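PDB 6FKK: MIP07328p from Drosophila melanogaster, which probably acts as a chemorepellent axon guidance cue that binds semaphorin receptors, here as the sema and PSI domains of its extracellular part. Local coordinates for residues Cys257-Pro260 / Tyr266-Glu269; Lys15-Phe20 / Cys478-Asp483. All blocks are in the same frame, centred on the assembly; numbering follows the deposited sequence.

Contact 1: residues Cys257-Pro260 / Tyr266-Glu269. With NAG (2-acetamido-2-deoxy-beta-D-glucopyranose), chain B; NAG (2-acetamido-2-deoxy-beta-D-glucopyranose), chain C.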
ATOM      1  N   CYS A 257      -3.658  14.635  -0.106  1.00 45.34           N
ATOM      2  CA  CYS A 257      -4.095  14.248   1.232  1.00 44.89           C
ATOM      3  C   CYS A 257      -3.814  15.432   2.149  1.00 45.28           C
ATOM      4  O   CYS A 257      -2.692  15.600   2.635  1.00 55.53           O
ATOM      5  CB  CYS A 257      -3.382  12.985   1.703  1.00 41.17           C
ATOM      6  SG  CYS A 257      -3.958  12.365   3.299  1.00 66.88           S
ATOM      7  N   SER A 258      -4.833  16.258   2.376  1.00 49.72           N
ATOM      8  CA  SER A 258      -4.649  17.493   3.121  1.00 37.19           C
ATOM      9  C   SER A 258      -5.909  17.822   3.904  1.00 38.13           C
ATOM     10  O   SER A 258      -7.013  17.400   3.548  1.00 54.00           O
ATOM     11  CB  SER A 258      -4.300  18.662   2.192  1.00 38.38           C
ATOM     12  OG  SER A 258      -5.383  18.964   1.329  1.00 38.67           O
ATOM     13  N   VAL A 259      -5.725  18.586   4.975  1.00 47.47           N
ATOM     14  CA  VAL A 259      -6.832  19.111   5.768  1.00 55.71           C
ATOM     15  C   VAL A 259      -7.239  20.453   5.166  1.00 65.39           C
ATOM     16  O   VAL A 259      -6.413  21.379   5.138  1.00 66.14           O
ATOM     17  CB  VAL A 259      -6.443  19.269   7.241  1.00 44.32           C
ATOM     18  CG1 VAL A 259      -7.589  19.894   8.021  1.00 43.92           C
ATOM     19  CG2 VAL A 259      -6.059  17.921   7.830  1.00 40.52           C
ATOM     20  N   PRO A 260      -8.472  20.603   4.693  1.00 58.93           N
ATOM     21  CA  PRO A 260      -8.849  21.829   3.986  1.00 49.56           C
ATOM     22  C   PRO A 260      -8.891  23.036   4.910  1.00 51.66           C
ATOM     23  O   PRO A 260      -9.001  22.924   6.135  1.00 64.05           O
ATOM     24  CB  PRO A 260     -10.241  21.504   3.435  1.00 66.24           C
ATOM     25  CG  PRO A 260     -10.770  20.461   4.365  1.00 61.96           C
ATOM     26  CD  PRO A 260      -9.584  19.642   4.776  1.00 51.59           C
ATOM     27  N   TYR A 266      -0.907  19.857   4.503  1.00 54.80           N
ATOM     28  CA  TYR A 266      -0.665  18.731   3.612  1.00 44.59           C
ATOM     29  C   TYR A 266       0.116  17.621   4.304  1.00 50.92           C
ATOM     30  O   TYR A 266       0.998  17.879   5.130  1.00 61.54           O
ATOM     31  CB  TYR A 266       0.105  19.180   2.367  1.00 39.56           C
ATOM     32  CG  TYR A 266      -0.686  20.047   1.418  1.00 49.27           C
ATOM     33  CD1 TYR A 266      -0.760  21.420   1.599  1.00 42.60           C
ATOM     34  CD2 TYR A 266      -1.343  19.493   0.328  1.00 39.08           C
ATOM     35  CE1 TYR A 266      -1.475  22.218   0.725  1.00 43.60           C
ATOM     36  CE2 TYR A 266      -2.060  20.282  -0.552  1.00 40.01           C
ATOM     37  CZ  TYR A 266      -2.122  21.643  -0.349  1.00 49.41           C
ATOM     38  OH  TYR A 266      -2.834  22.434  -1.221  1.00 78.11           O
ATOM     39  N   PHE A 267      -0.221  16.384   3.957  1.00 51.95           N
ATOM     40  CA  PHE A 267       0.583  15.205   4.269  1.00 44.54           C
ATOM     41  C   PHE A 267       1.122  14.712   2.929  1.00 48.19           C
ATOM     42  O   PHE A 267       0.423  14.017   2.186  1.00 51.80           O
ATOM     43  CB  PHE A 267      -0.244  14.136   4.978  1.00 38.83           C
ATOM     44  CG  PHE A 267      -0.903  14.607   6.246  1.00 45.22           C
ATOM     45  CD1 PHE A 267      -2.118  15.272   6.206  1.00 41.67           C
ATOM     46  CD2 PHE A 267      -0.322  14.360   7.481  1.00 36.43           C
ATOM     47  CE1 PHE A 267      -2.732  15.697   7.368  1.00 37.30           C
ATOM     48  CE2 PHE A 267      -0.932  14.785   8.648  1.00 39.79           C
ATOM     49  CZ  PHE A 267      -2.139  15.454   8.591  1.00 37.97           C
ATOM     50  N   ASP A 268       2.364  15.081   2.615  1.00 42.11           N
ATOM     51  CA  ASP A 268       2.879  14.964   1.257  1.00 35.05           C
ATOM     52  C   ASP A 268       3.714  13.715   1.005  1.00 41.80           C
ATOM     53  O   ASP A 268       4.102  13.480  -0.143  1.00 48.18           O
ATOM     54  CB  ASP A 268       3.717  16.198   0.908  1.00 48.01           C
ATOM     55  CG  ASP A 268       2.866  17.401   0.560  1.00 51.55           C
ATOM     56  OD1 ASP A 268       1.790  17.210  -0.047  1.00 55.50           O
ATOM     57  OD2 ASP A 268       3.276  18.536   0.888  1.00 53.35           O
ATOM     58  N   GLU A 269       4.005  12.913   2.026  1.00 42.92           N
ATOM     59  CA  GLU A 269       4.885  11.755   1.879  1.00 37.05           C
ATOM     60  C   GLU A 269       4.089  10.480   2.140  1.00 44.91           C
ATOM     61  O   GLU A 269       3.881  10.092   3.294  1.00 48.76           O
ATOM     62  CB  GLU A 269       6.088  11.866   2.811  1.00 47.86           C
ATOM     63  CG  GLU A 269       7.010  13.029   2.479  1.00 60.77           C
ATOM     64  CD  GLU A 269       8.311  12.988   3.255  1.00 90.60           C
ATOM     65  OE1 GLU A 269       8.404  12.207   4.226  1.00101.35           O
ATOM     66  OE2 GLU A 269       9.243  13.735   2.891  1.00 98.82           O
TER
HETATM   67  C1  NAG B   1      -5.734  19.881  -2.324  1.00 39.46           C
HETATM   68  C2  NAG B   1      -5.556  21.085  -3.239  1.00 41.29           C
HETATM   69  C3  NAG B   1      -5.856  22.381  -2.483  1.00 55.99           C
HETATM   70  C4  NAG B   1      -7.185  22.298  -1.732  1.00 58.93           C
HETATM   71  C5  NAG B   1      -7.281  20.999  -0.937  1.00 57.11           C
HETATM   72  C6  NAG B   1      -8.636  20.787  -0.304  1.00 62.72           C
HETATM   73  C7  NAG B   1      -3.931  20.836  -5.066  1.00 56.67           C
HETATM   74  C8  NAG B   1      -2.486  20.927  -5.456  1.00 74.51           C
HETATM   75  N2  NAG B   1      -4.210  21.119  -3.790  1.00 41.12           N
HETATM   76  O3  NAG B   1      -5.876  23.438  -3.435  1.00 61.90           O
HETATM   77  O4  NAG B   1      -7.289  23.350  -0.776  1.00 72.74           O
HETATM   78  O5  NAG B   1      -7.040  19.878  -1.794  1.00 52.82           O
HETATM   79  O6  NAG B   1      -9.665  20.726  -1.281  1.00 68.39           O
HETATM   80  O7  NAG B   1      -4.802  20.522  -5.870  1.00 67.51           O
HETATM   81  C1  NAG C   2      -7.615  24.625  -1.360  1.00 80.62           C
HETATM   82  C2  NAG C   2      -8.774  25.250  -0.590  1.00 80.42           C
HETATM   83  C3  NAG C   2      -9.073  26.655  -1.118  1.00 92.04           C
HETATM   84  C4  NAG C   2      -7.806  27.498  -1.229  1.00104.39           C
HETATM   85  C5  NAG C   2      -6.691  26.728  -1.928  1.00 90.38           C
HETATM   86  C6  NAG C   2      -5.364  27.448  -1.904  1.00 91.53           C
HETATM   87  C7  NAG C   2     -10.607  23.943   0.388  1.00 83.63           C
HETATM   88  C8  NAG C   2     -11.815  23.103   0.105  1.00 72.13           C
HETATM   89  N2  NAG C   2      -9.960  24.416  -0.681  1.00 76.39           N
HETATM   90  O3  NAG C   2      -9.997  27.279  -0.235  1.00 85.47           O
HETATM   91  O4  NAG C   2      -8.080  28.647  -2.023  1.00118.96           O
HETATM   92  O5  NAG C   2      -6.487  25.467  -1.282  1.00 82.07           O
HETATM   93  O6  NAG C   2      -4.302  26.584  -2.286  1.00 93.11           O
HETATM   94  O7  NAG C   2     -10.232  24.181   1.531  1.00 88.48           O

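Contact 2: residues Lys15-Phe20 / Cys478-Asp483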
ATOM      1  N   LYS A  15      -3.713  -9.054  23.063  1.00110.65           N
ATOM      2  CA  LYS A  15      -3.592 -10.488  23.330  1.00116.69           C
ATOM      3  C   LYS A  15      -2.971 -11.171  22.119  1.00117.59           C
ATOM      4  O   LYS A  15      -3.648 -11.436  21.123  1.00128.91           O
ATOM      5  CB  LYS A  15      -4.959 -11.080  23.657  1.00118.35           C
ATOM      6  CG  LYS A  15      -4.939 -12.563  23.993  1.00128.70           C
ATOM      7  CD  LYS A  15      -4.188 -12.829  25.289  1.00137.65           C
ATOM      8  CE  LYS A  15      -4.198 -14.309  25.636  1.00134.06           C
ATOM      9  NZ  LYS A  15      -3.469 -14.589  26.904  1.00135.30           N
ATOM     10  N   VAL A  16      -1.674 -11.465  22.201  1.00103.34           N
ATOM     11  CA  VAL A  16      -0.970 -12.112  21.097  1.00 83.81           C
ATOM     12  C   VAL A  16      -1.418 -13.564  21.000  1.00 91.22           C
ATOM     13  O   VAL A  16      -1.318 -14.328  21.967  1.00 98.76           O
ATOM     14  CB  VAL A  16       0.549 -12.010  21.281  1.00 70.27           C
ATOM     15  CG1 VAL A  16       1.267 -12.896  20.271  1.00 63.57           C
ATOM     16  CG2 VAL A  16       1.001 -10.566  21.144  1.00 61.47           C
ATOM     17  N   LEU A  17      -1.912 -13.952  19.825  1.00 92.22           N
ATOM     18  CA  LEU A  17      -2.372 -15.317  19.594  1.00 82.02           C
ATOM     19  C   LEU A  17      -1.232 -16.239  19.171  1.00 90.25           C
ATOM     20  O   LEU A  17      -1.044 -17.309  19.758  1.00 95.22           O
ATOM     21  CB  LEU A  17      -3.484 -15.326  18.540  1.00 71.27           C
ATOM     22  CG  LEU A  17      -4.747 -14.527  18.869  1.00 82.78           C
ATOM     23  CD1 LEU A  17      -5.805 -14.714  17.788  1.00 84.24           C
ATOM     24  CD2 LEU A  17      -5.294 -14.915  20.236  1.00 90.89           C
ATOM     25  N   ALA A  18      -0.466 -15.841  18.157  1.00 87.35           N
ATOM     26  CA  ALA A  18       0.643 -16.651  17.676  1.00 83.43           C
ATOM     27  C   ALA A  18       1.762 -15.732  17.211  1.00 91.87           C
ATOM     28  O   ALA A  18       1.551 -14.543  16.963  1.00101.36           O
ATOM     29  CB  ALA A  18       0.205 -17.589  16.544  1.00 68.39           C
ATOM     30  N   HIS A  19       2.960 -16.298  17.095  1.00 85.21           N
ATOM     31  CA  HIS A  19       4.124 -15.531  16.680  1.00 86.95           C
ATOM     32  C   HIS A  19       5.046 -16.414  15.852  1.00 96.26           C
ATOM     33  O   HIS A  19       5.227 -17.596  16.158  1.00 97.75           O
ATOM     34  CB  HIS A  19       4.873 -14.958  17.890  1.00 90.37           C
ATOM     35  CG  HIS A  19       5.361 -16.001  18.847  1.00117.97           C
ATOM     36  ND1 HIS A  19       6.631 -16.528  18.787  1.00127.22           N
ATOM     37  CD2 HIS A  19       4.743 -16.619  19.882  1.00127.70           C
ATOM     38  CE1 HIS A  19       6.780 -17.423  19.748  1.00132.79           C
ATOM     39  NE2 HIS A  19       5.649 -17.497  20.426  1.00130.28           N
ATOM     40  N   PHE A  20       5.615 -15.831  14.798  1.00 95.37           N
ATOM     41  CA  PHE A  20       6.596 -16.487  13.937  1.00 80.98           C
ATOM     42  C   PHE A  20       7.853 -15.626  13.953  1.00 84.14           C
ATOM     43  O   PHE A  20       7.870 -14.539  13.368  1.00 88.67           O
ATOM     44  CB  PHE A  20       6.051 -16.657  12.518  1.00 75.89           C
ATOM     45  CG  PHE A  20       7.023 -17.291  11.562  1.00 80.97           C
ATOM     46  CD1 PHE A  20       7.087 -18.668  11.432  1.00 85.45           C
ATOM     47  CD2 PHE A  20       7.862 -16.510  10.782  1.00 85.82           C
ATOM     48  CE1 PHE A  20       7.977 -19.255  10.550  1.00 91.94           C
ATOM     49  CE2 PHE A  20       8.754 -17.091   9.900  1.00 82.02           C
ATOM     50  CZ  PHE A  20       8.810 -18.465   9.783  1.00 86.32           C
ATOM     51  N   CYS A 478     -14.320  -9.125  20.040  1.00 73.97           N
ATOM     52  CA  CYS A 478     -15.634  -9.391  20.620  1.00 80.45           C
ATOM     53  C   CYS A 478     -15.554 -10.502  21.659  1.00 87.44           C
ATOM     54  O   CYS A 478     -16.055 -10.358  22.780  1.00 77.10           O
ATOM     55  CB  CYS A 478     -16.645  -9.761  19.532  1.00 86.93           C
ATOM     56  SG  CYS A 478     -16.715  -8.693  18.069  1.00105.06           S
ATOM     57  N   SER A 479     -14.918 -11.620  21.306  1.00102.08           N
ATOM     58  CA  SER A 479     -14.847 -12.763  22.208  1.00102.02           C
ATOM     59  C   SER A 479     -13.859 -12.561  23.347  1.00105.38           C
ATOM     60  O   SER A 479     -13.775 -13.423  24.228  1.00103.89           O
ATOM     61  CB  SER A 479     -14.476 -14.024  21.427  1.00 98.95           C
ATOM     62  OG  SER A 479     -13.223 -13.875  20.786  1.00110.46           O
ATOM     63  N   HIS A 480     -13.116 -11.456  23.357  1.00114.46           N
ATOM     64  CA  HIS A 480     -12.139 -11.198  24.403  1.00105.36           C
ATOM     65  C   HIS A 480     -12.628 -10.208  25.451  1.00 95.23           C
ATOM     66  O   HIS A 480     -11.936 -10.003  26.454  1.00 83.60           O
ATOM     67  CB  HIS A 480     -10.828 -10.688  23.791  1.00 98.97           C
ATOM     68  CG  HIS A 480     -10.088 -11.723  23.002  1.00 97.40           C
ATOM     69  ND1 HIS A 480     -10.570 -12.247  21.821  1.00101.53           N
ATOM     70  CD2 HIS A 480      -8.901 -12.334  23.226  1.00 99.04           C
ATOM     71  CE1 HIS A 480      -9.711 -13.134  21.352  1.00 97.60           C
ATOM     72  NE2 HIS A 480      -8.689 -13.206  22.186  1.00 99.84           N
ATOM     73  N   ILE A 481     -13.790  -9.592  25.252  1.00 97.32           N
ATOM     74  CA  ILE A 481     -14.380  -8.687  26.230  1.00 91.59           C
ATOM     75  C   ILE A 481     -15.567  -9.391  26.872  1.00 87.31           C
ATOM     76  O   ILE A 481     -16.389 -10.002  26.176  1.00 83.19           O
ATOM     77  CB  ILE A 481     -14.796  -7.347  25.592  1.00 93.32           C
ATOM     78  CG1 ILE A 481     -15.482  -6.448  26.623  1.00103.71           C
ATOM     79  CG2 ILE A 481     -15.688  -7.568  24.382  1.00 80.53           C
ATOM     80  CD1 ILE A 481     -14.596  -6.082  27.794  1.00106.56           C
ATOM     81  N   VAL A 482     -15.640  -9.332  28.198  1.00102.48           N
ATOM     82  CA  VAL A 482     -16.727  -9.958  28.937  1.00 99.46           C
ATOM     83  C   VAL A 482     -17.691  -8.941  29.532  1.00 96.31           C
ATOM     84  O   VAL A 482     -18.839  -9.306  29.831  1.00 91.92           O
ATOM     85  CB  VAL A 482     -16.184 -10.887  30.042  1.00101.36           C
ATOM     86  CG1 VAL A 482     -15.492 -12.092  29.427  1.00108.77           C
ATOM     87  CG2 VAL A 482     -15.230 -10.125  30.946  1.00 77.39           C
ATOM     88  N   ASP A 483     -17.274  -7.691  29.710  1.00112.03           N
ATOM     89  CA  ASP A 483     -18.137  -6.668  30.280  1.00120.81           C
ATOM     90  C   ASP A 483     -19.034  -6.064  29.208  1.00111.86           C
ATOM     91  O   ASP A 483     -18.618  -5.871  28.061  1.00118.19           O
ATOM     92  CB  ASP A 483     -17.296  -5.575  30.941  1.00133.37           C
ATOM     93  CG  ASP A 483     -18.142  -4.507  31.617  1.00147.65           C
ATOM     94  OD1 ASP A 483     -19.353  -4.734  31.824  1.00150.23           O
ATOM     95  OD2 ASP A 483     -17.588  -3.435  31.939  1.00151.02           O
TER

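Contact 1: residues Cys257-Pro260 / Tyr266-Glu269
The end of a beta hairpin in the sema domain places Ser258 opposite Tyr266, beside an N-linked glycan. The two form an antiparallel non-hydrogen-bonded pair, with their CA atoms 4.2 Å apart and both side chains on the same face of the sheet. Ser258 CB lies over one face of the Tyr266 ring, 4.0 Å from its centroid and offset toward the rim, as a CH-pi contact. The ring edge meets the sugar: N2 of the chain B NAG donates a hydrogen bond to Tyr266 OH at 3.2 Å. With chi1 at 66°, Ser258 OG is turned to the same sugar, 3.6 Å from its C5, and is hydrogen-bonded to Asn256 OD1, while CB stays over the ring. Farther along, Pro260 CB lies 3.3 Å from O7 of the chain C NAG.

Between the two segments a backbone bond runs from Phe267 N to Cys257 O, 2.9 Å long and nearly straight at 167°; Val259 pairs with Phe265 beyond it. The same carbonyl oxygen lies at the edge of the Phe267 ring, in its plane. Val259 CG2 touches the rim of the Phe267 ring at CE1, 4.0 Å away. Cys257 SG lies oblique to the ring, in a sulfur-aromatic contact, and is tied by a disulfide to Cys302. Phe289 of strand 282-290, which pairs with strand 265-279 in the sheet, packs against both Cys257 and Phe267.

Contact 2: residues Lys15-Phe20 / Cys478-Asp483
His480 reaches from the start of the PSI domain to Lys15 and Leu17, at the edge of the last sheet of the sema beta-propeller. It is the third residue of a type I beta turn, Cys478 to Ile481, whose closing bond from Ile481 N to Cys478 O is weak at 3.4 Å. Its CB points toward the 15-20 segment. At CG the chain passes into the imidazole ring, which is presented edge first. With chi1 at -69° CG stands opposite the carbonyl carbon, and the ring extends to Lys15 and Leu17. His480 CD2 meets the foot of the lysine chain: Lys15 CG is 4.0 Å away and Lys15 CB 4.2 Å. The lysine chain runs roughly perpendicular to the histidine side chain. It bends at chi2 (66°), and its amino group heads off from the imidazole. At the far end of the ring, His480 NE2 comes to 4.3 Å from Leu17 CD2. Lys15 CG and Leu17 CD2 both lie near the ring plane, so the contact is made by the rim and not by a face.

The touching residues are exposed and the buried area is small, 89 Å². Pro474 of strand 469-474 touches both Leu17 and His480 and so bridges the two segments. Leu17 and Ala18 both face Ser472 of that strand in a classic beta bulge, where strand 18-21 joins the sheet. On the PSI side, Cys478 is held by a disulfide to Cys495. The turn leads on to Asp483, the N-cap of helix 484-489, and Asp483 OD1 accepts a hydrogen bond from Leu485 N.

Overall arrangement
Contact 1 is buried and lies within one hairpin of the sema domain, between strands 251-259 and 265-279. Contact 2 is a surface contact between distant parts of the sequence, 458 residues apart, and joins the sema propeller to the PSI domain. They share no strand or helix, and their centres are about 35 Å apart. Their chemistry differs accordingly. Contact 1 combines a backbone hydrogen bond, aromatic packing and a glycan, and buries 242 Å². Contact 2 is light van der Waals touching of exposed side chains. Each contact's segments hold a disulfide cysteine, Cys257 in contact 1 and Cys478 in contact 2, but Cys257 takes part in its contact and Cys478 does not.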